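Local coordinates for protein Sqt1 (Chaetomium thermophilum, PDB 4ZOY) that probably acts as a WD40 beta-propeller chaperone of ribosome biogenesis, capturing its ribosomal protein client while it is still being made, as its yeast counterpart does, at residues Q244-E249 with G318-S323; K378-K383 with L458-G463. One frame throughout, in Å; residues are numbered along the deposited sequence. Where two conformers were deposited one is given.

Contact 1 (Q244-E249 with G318-S323); sequences QRFAVE and GTILAS
F246 and I320 make the apolar part of this contact. CD1 of I320 comes to the edge of the F246 ring, near its plane, 3.5 Å from F246 CD1. The two side chains cross at about a right angle. F246 is buried, and I320 extends the apolar cluster it forms with L239 and V276.

R245 packs on other branches of I320. Its CG is anti to the backbone N (chi1 168°) and lies 3.7 Å from I320 CG1. The bend at chi2 (54°) turns CD. Further out, R245 NE lies 3.7 Å from I320 CG2. The aliphatic branches of I320 thus pack against both residues.

The polar links are indirect. Water 1 donates to I320 O at 2.9 Å and accepts a weak bond from R245 NE at 3.2 Å. K274 NZ bonds both R245 O and S323 OG, joining the loop to the strand. In the conformer given, S323 OG sits over one guanidinium face, but S323 has two conformers and this approach is doubtful.

The contact is a mixed one: apolar at F246 and I320, water-mediated and charged at its exposed end. It packs the linker between two propeller blades on outer strand 320-324.

Contact 2 (K378-K383 with L458-G463); sequences KVEFVK and LGFVQG
The F460 ring carries K378 over one face. K378 CD stands 4.1 Å from the centroid of the F460 ring in a CH-pi contact offset toward the rim. K378 NZ makes a cation-pi contact 4.7 Å from the same centroid, only 8° off the normal. K378 O and Q462 NE2 lie at the ring edge, in plane. The Q462 amide has both its acceptors close to its own plane. NE2 of Q462 donates to E380 OE2 at 2.9 Å, on the anti side of the carboxylate, and to E380 O at 3.2 Å, from above the carbonyl plane.

The extended chain of K378 runs over the ring face, and its ammonium stands above the ring. K378 NZ donates to F460 O at 2.8 Å, nearly along the C=O axis (166°). It also forms a salt bridge with E380 OE1, whose hydrogen bond is weak. Water 2 joins K378 NZ to F460 N, and water 3 joins E380 OE2 to Q462 N.

Q462 OE1 is held by T396 and lies 3.5 Å from V382 CG2. An alanine at Q462 would probably leave E380 O and T396 without their amide partner and the E380 carboxylate freer to turn.

Residues 378-383 and 460-463 run nearly parallel, 5° apart. Strands 376-381 and 457-461 belong to adjacent blades, and side chains and waters bridge them. F460 is packed between strands 394-399 and 468-473.

How the contacts relate
The two contacts lie at different radii of an eight-bladed propeller. Contact 1 packs an inter-blade linker on the outer strand of the blade it leads into; contact 2 joins two adjacent blades. Contact 1 lies about 23 Å from the centre of the chain. Contact 2 lies about 8 Å from that centre, between the innermost strands of two blades. Their centres are 28 Å apart and their nearest atoms about 16 Å, so they do not touch. The blade that starts with strand 331-336 and ends with strand 362-367 separates the blade of strand 320-324 from that of strand 376-381. Contact 2 includes strand 457-461 of the closing blade, where strand 9-11 from the N-terminus joins the C-terminal strands.

Contact 1 (Q244-E249 with G318-S323)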
loop_
_atom_site.group_PDB
_atom_site.type_symbol
_atom_site.label_atom_id
_atom_site.label_comp_id
_atom_site.label_asym_id
_atom_site.label_seq_id
_atom_site.Cartn_x
_atom_site.Cartn_y
_atom_site.Cartn_z
ATOM N N GLN A 244 -5.524 27.352 -1.652
ATOM C CA GLN A 244 -4.130 27.737 -1.866
ATOM C C GLN A 244 -3.157 27.166 -0.838
ATOM O O GLN A 244 -1.998 26.897 -1.143
ATOM C CB GLN A 244 -4.007 29.266 -1.866
ATOM C CG GLN A 244 -4.496 29.933 -3.142
ATOM C CD GLN A 244 -4.647 31.435 -2.998
ATOM O OE1 GLN A 244 -4.848 31.946 -1.896
ATOM N NE2 GLN A 244 -4.553 32.150 -4.113
ATOM N N ARG A 245 -3.634 26.988 0.385
ATOM C CA ARG A 245 -2.791 26.493 1.464
ATOM C C ARG A 245 -2.624 24.969 1.336
ATOM O O ARG A 245 -1.746 24.368 1.962
ATOM C CB ARG A 245 -3.389 26.905 2.820
ATOM C CG ARG A 245 -2.793 26.244 4.028
ATOM C CD ARG A 245 -1.292 26.444 4.018
ATOM N NE ARG A 245 -0.655 25.719 5.104
ATOM C CZ ARG A 245 0.648 25.741 5.351
ATOM N NH1 ARG A 245 1.459 26.429 4.557
ATOM N NH2 ARG A 245 1.147 25.056 6.381
ATOM N N PHE A 246 -3.433 24.362 0.472
ATOM C CA PHE A 246 -3.413 22.913 0.313
ATOM C C PHE A 246 -2.779 22.470 -0.996
ATOM O O PHE A 246 -2.165 21.404 -1.066
ATOM C CB PHE A 246 -4.835 22.354 0.385
ATOM C CG PHE A 246 -4.894 20.863 0.217
ATOM C CD1 PHE A 246 -4.449 20.040 1.242
ATOM C CD2 PHE A 246 -5.362 20.285 -0.958
ATOM C CE1 PHE A 246 -4.469 18.671 1.118
ATOM C CE2 PHE A 246 -5.390 18.888 -1.087
ATOM C CZ PHE A 246 -4.935 18.092 -0.043
ATOM N N ALA A 247 -2.941 23.288 -2.032
ATOM C CA ALA A 247 -2.587 22.909 -3.395
ATOM C C ALA A 247 -1.134 22.473 -3.551
ATOM O O ALA A 247 -0.210 23.201 -3.201
ATOM C CB ALA A 247 -2.882 24.068 -4.340
ATOM N N VAL A 248 -0.945 21.274 -4.087
ATOM C CA VAL A 248 0.386 20.778 -4.400
ATOM C C VAL A 248 0.523 20.694 -5.910
ATOM O O VAL A 248 0.005 19.778 -6.535
ATOM C CB VAL A 248 0.652 19.393 -3.764
ATOM C CG1 VAL A 248 1.982 18.832 -4.240
ATOM C CG2 VAL A 248 0.653 19.504 -2.259
ATOM N N GLU A 249 1.206 21.671 -6.503
ATOM C CA GLU A 249 1.316 21.715 -7.955
ATOM C C GLU A 249 2.025 20.478 -8.498
ATOM O O GLU A 249 3.137 20.149 -8.072
ATOM C CB GLU A 249 2.054 22.986 -8.402
ATOM C CG GLU A 249 2.113 23.143 -9.913
ATOM C CD GLU A 249 2.592 24.518 -10.347
ATOM O OE1 GLU A 249 3.373 25.145 -9.598
ATOM O OE2 GLU A 249 2.179 24.973 -11.436
ATOM N N GLY A 318 -10.503 19.223 8.341
ATOM C CA GLY A 318 -10.311 19.874 7.067
ATOM C C GLY A 318 -9.330 21.030 7.083
ATOM O O GLY A 318 -9.124 21.678 6.062
ATOM N N THR A 319 -8.738 21.300 8.233
ATOM C CA THR A 319 -7.742 22.360 8.278
ATOM C C THR A 319 -6.354 21.769 8.086
ATOM O O THR A 319 -6.094 20.600 8.414
ATOM C CB THR A 319 -7.786 23.156 9.593
ATOM O OG1 THR A 319 -7.353 22.328 10.671
ATOM C CG2 THR A 319 -9.203 23.657 9.870
ATOM N N ILE A 320 -5.470 22.582 7.530
ATOM C CA ILE A 320 -4.089 22.185 7.325
ATOM C C ILE A 320 -3.306 22.409 8.606
ATOM O O ILE A 320 -3.143 23.553 9.054
ATOM C CB ILE A 320 -3.434 22.978 6.191
ATOM C CG1 ILE A 320 -4.325 22.991 4.945
ATOM C CG2 ILE A 320 -2.049 22.429 5.904
ATOM C CD1 ILE A 320 -4.605 21.639 4.367
ATOM N N LEU A 321 -2.771 21.359 9.174
ATOM C CA LEU A 321 -2.110 21.420 10.448
ATOM C C LEU A 321 -0.590 21.546 10.303
ATOM O O LEU A 321 0.059 21.943 11.197
ATOM C CB LEU A 321 -2.438 20.162 11.254
ATOM C CG LEU A 321 -3.922 19.966 11.566
ATOM C CD1 LEU A 321 -4.199 18.601 12.159
ATOM C CD2 LEU A 321 -4.424 21.039 12.506
ATOM N N ALA A 322 -0.086 21.132 9.160
ATOM C CA ALA A 322 1.318 21.226 8.840
ATOM C C ALA A 322 1.531 21.006 7.359
ATOM O O ALA A 322 0.722 20.452 6.741
ATOM C CB ALA A 322 2.131 20.237 9.640
ATOM N N SER A 323 2.592 21.701 6.879
ATOM C CA SER A 323 3.007 21.532 5.496
ATOM C C SER A 323 4.494 21.239 5.505
ATOM O O SER A 323 5.238 21.857 6.258
ATOM C CB SER A 323 2.712 22.778 4.655
ATOM O OG SER A 323 1.318 22.990 4.519
HETATM O O HOH W 1 -2.347 26.084 7.811
#

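Contact 2 (K378-K383 with L458-G463)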
loop_
_atom_site.group_PDB
_atom_site.type_symbol
_atom_site.label_atom_id
_atom_site.label_comp_id
_atom_site.label_asym_id
_atom_site.label_seq_id
_atom_site.Cartn_x
_atom_site.Cartn_y
_atom_site.Cartn_z
ATOM N N LYS A 378 8.196 2.197 -1.788
ATOM C CA LYS A 378 7.329 1.870 -0.668
ATOM C C LYS A 378 8.087 1.904 0.632
ATOM O O LYS A 378 9.215 1.425 0.706
ATOM C CB LYS A 378 6.711 0.479 -0.873
ATOM C CG LYS A 378 5.812 0.027 0.279
ATOM C CD LYS A 378 5.146 -1.306 -0.029
ATOM C CE LYS A 378 4.406 -1.850 1.186
ATOM N NZ LYS A 378 3.478 -2.960 0.817
ATOM N N VAL A 379 7.456 2.467 1.657
ATOM C CA VAL A 379 7.931 2.352 3.030
ATOM C C VAL A 379 6.795 1.793 3.871
ATOM O O VAL A 379 5.611 2.103 3.646
ATOM C CB VAL A 379 8.413 3.699 3.617
ATOM C CG1 VAL A 379 9.542 4.278 2.786
ATOM C CG2 VAL A 379 7.256 4.726 3.750
ATOM N N GLU A 380 7.145 0.953 4.839
ATOM C CA GLU A 380 6.123 0.308 5.675
ATOM C C GLU A 380 6.720 -0.122 7.002
ATOM O O GLU A 380 7.763 -0.791 7.028
ATOM C CB GLU A 380 5.510 -0.897 4.957
ATOM C CG GLU A 380 4.365 -1.547 5.736
ATOM C CD GLU A 380 3.886 -2.819 5.073
ATOM O OE1 GLU A 380 3.066 -2.744 4.125
ATOM O OE2 GLU A 380 4.334 -3.898 5.495
ATOM N N PHE A 381 6.074 0.263 8.104
ATOM C CA PHE A 381 6.563 -0.121 9.424
ATOM C C PHE A 381 6.293 -1.578 9.717
ATOM O O PHE A 381 5.244 -2.119 9.356
ATOM C CB PHE A 381 5.917 0.740 10.513
ATOM C CG PHE A 381 6.467 2.124 10.579
ATOM C CD1 PHE A 381 7.563 2.410 11.375
ATOM C CD2 PHE A 381 5.893 3.149 9.838
ATOM C CE1 PHE A 381 8.088 3.702 11.438
ATOM C CE2 PHE A 381 6.411 4.436 9.892
ATOM C CZ PHE A 381 7.507 4.715 10.689
ATOM N N VAL A 382 7.255 -2.209 10.383
ATOM C CA VAL A 382 7.055 -3.549 10.924
ATOM C C VAL A 382 6.063 -3.463 12.088
ATOM O O VAL A 382 6.271 -2.702 13.034
ATOM C CB VAL A 382 8.380 -4.172 11.405
ATOM C CG1 VAL A 382 8.133 -5.572 11.963
ATOM C CG2 VAL A 382 9.392 -4.208 10.270
ATOM N N LYS A 383 5.004 -4.256 12.010
ATOM C CA LYS A 383 3.919 -4.161 12.994
ATOM C C LYS A 383 4.304 -4.731 14.350
ATOM O O LYS A 383 4.021 -4.127 15.391
ATOM C CB LYS A 383 2.673 -4.864 12.458
ATOM C CG LYS A 383 2.092 -4.156 11.239
ATOM C CD LYS A 383 0.630 -4.504 11.000
ATOM C CE LYS A 383 0.481 -5.686 10.070
ATOM N NZ LYS A 383 -0.956 -5.916 9.721
ATOM N N LEU A 458 9.165 -3.173 -6.981
ATOM C CA LEU A 458 7.886 -2.463 -7.126
ATOM C C LEU A 458 6.959 -2.618 -5.923
ATOM O O LEU A 458 5.995 -1.875 -5.792
ATOM C CB LEU A 458 7.161 -2.935 -8.392
ATOM C CG LEU A 458 7.922 -2.691 -9.697
ATOM C CD1 LEU A 458 7.148 -3.245 -10.887
ATOM C CD2 LEU A 458 8.245 -1.204 -9.898
ATOM N N GLY A 459 7.240 -3.578 -5.049
ATOM C CA GLY A 459 6.393 -3.777 -3.887
ATOM C C GLY A 459 6.934 -4.880 -3.014
ATOM O O GLY A 459 7.878 -5.593 -3.397
ATOM N N PHE A 460 6.356 -5.014 -1.825
ATOM C CA PHE A 460 6.684 -6.109 -0.932
ATOM C C PHE A 460 5.594 -6.300 0.112
ATOM O O PHE A 460 4.780 -5.407 0.363
ATOM C CB PHE A 460 8.043 -5.893 -0.234
ATOM C CG PHE A 460 8.077 -4.714 0.699
ATOM C CD1 PHE A 460 7.694 -4.860 2.024
ATOM C CD2 PHE A 460 8.504 -3.476 0.257
ATOM C CE1 PHE A 460 7.709 -3.778 2.895
ATOM C CE2 PHE A 460 8.531 -2.391 1.116
ATOM C CZ PHE A 460 8.132 -2.548 2.440
ATOM N N VAL A 461 5.580 -7.490 0.694
ATOM C CA VAL A 461 4.874 -7.729 1.947
ATOM C C VAL A 461 5.857 -8.313 2.952
ATOM O O VAL A 461 6.880 -8.887 2.573
ATOM C CB VAL A 461 3.679 -8.682 1.769
ATOM C CG1 VAL A 461 2.601 -8.050 0.883
ATOM C CG2 VAL A 461 4.133 -10.032 1.189
ATOM N N GLN A 462 5.556 -8.177 4.240
ATOM C CA GLN A 462 6.496 -8.613 5.265
ATOM C C GLN A 462 5.807 -9.227 6.478
ATOM O O GLN A 462 6.440 -9.397 7.524
ATOM C CB GLN A 462 7.380 -7.448 5.715
ATOM C CG GLN A 462 6.613 -6.270 6.334
ATOM C CD GLN A 462 7.518 -5.120 6.729
ATOM O OE1 GLN A 462 8.717 -5.302 6.969
ATOM N NE2 GLN A 462 6.953 -3.919 6.793
ATOM N N GLY A 463 4.532 -9.560 6.344
ATOM C CA GLY A 463 3.813 -10.217 7.428
ATOM C C GLY A 463 3.682 -9.338 8.653
ATOM O O GLY A 463 3.895 -8.144 8.587
HETATM O O HOH W 2 3.806 -3.516 -2.085
HETATM O O HOH W 3 3.428 -6.279 4.629
HETATM O O HOH W 4 4.820 -5.775 9.563
#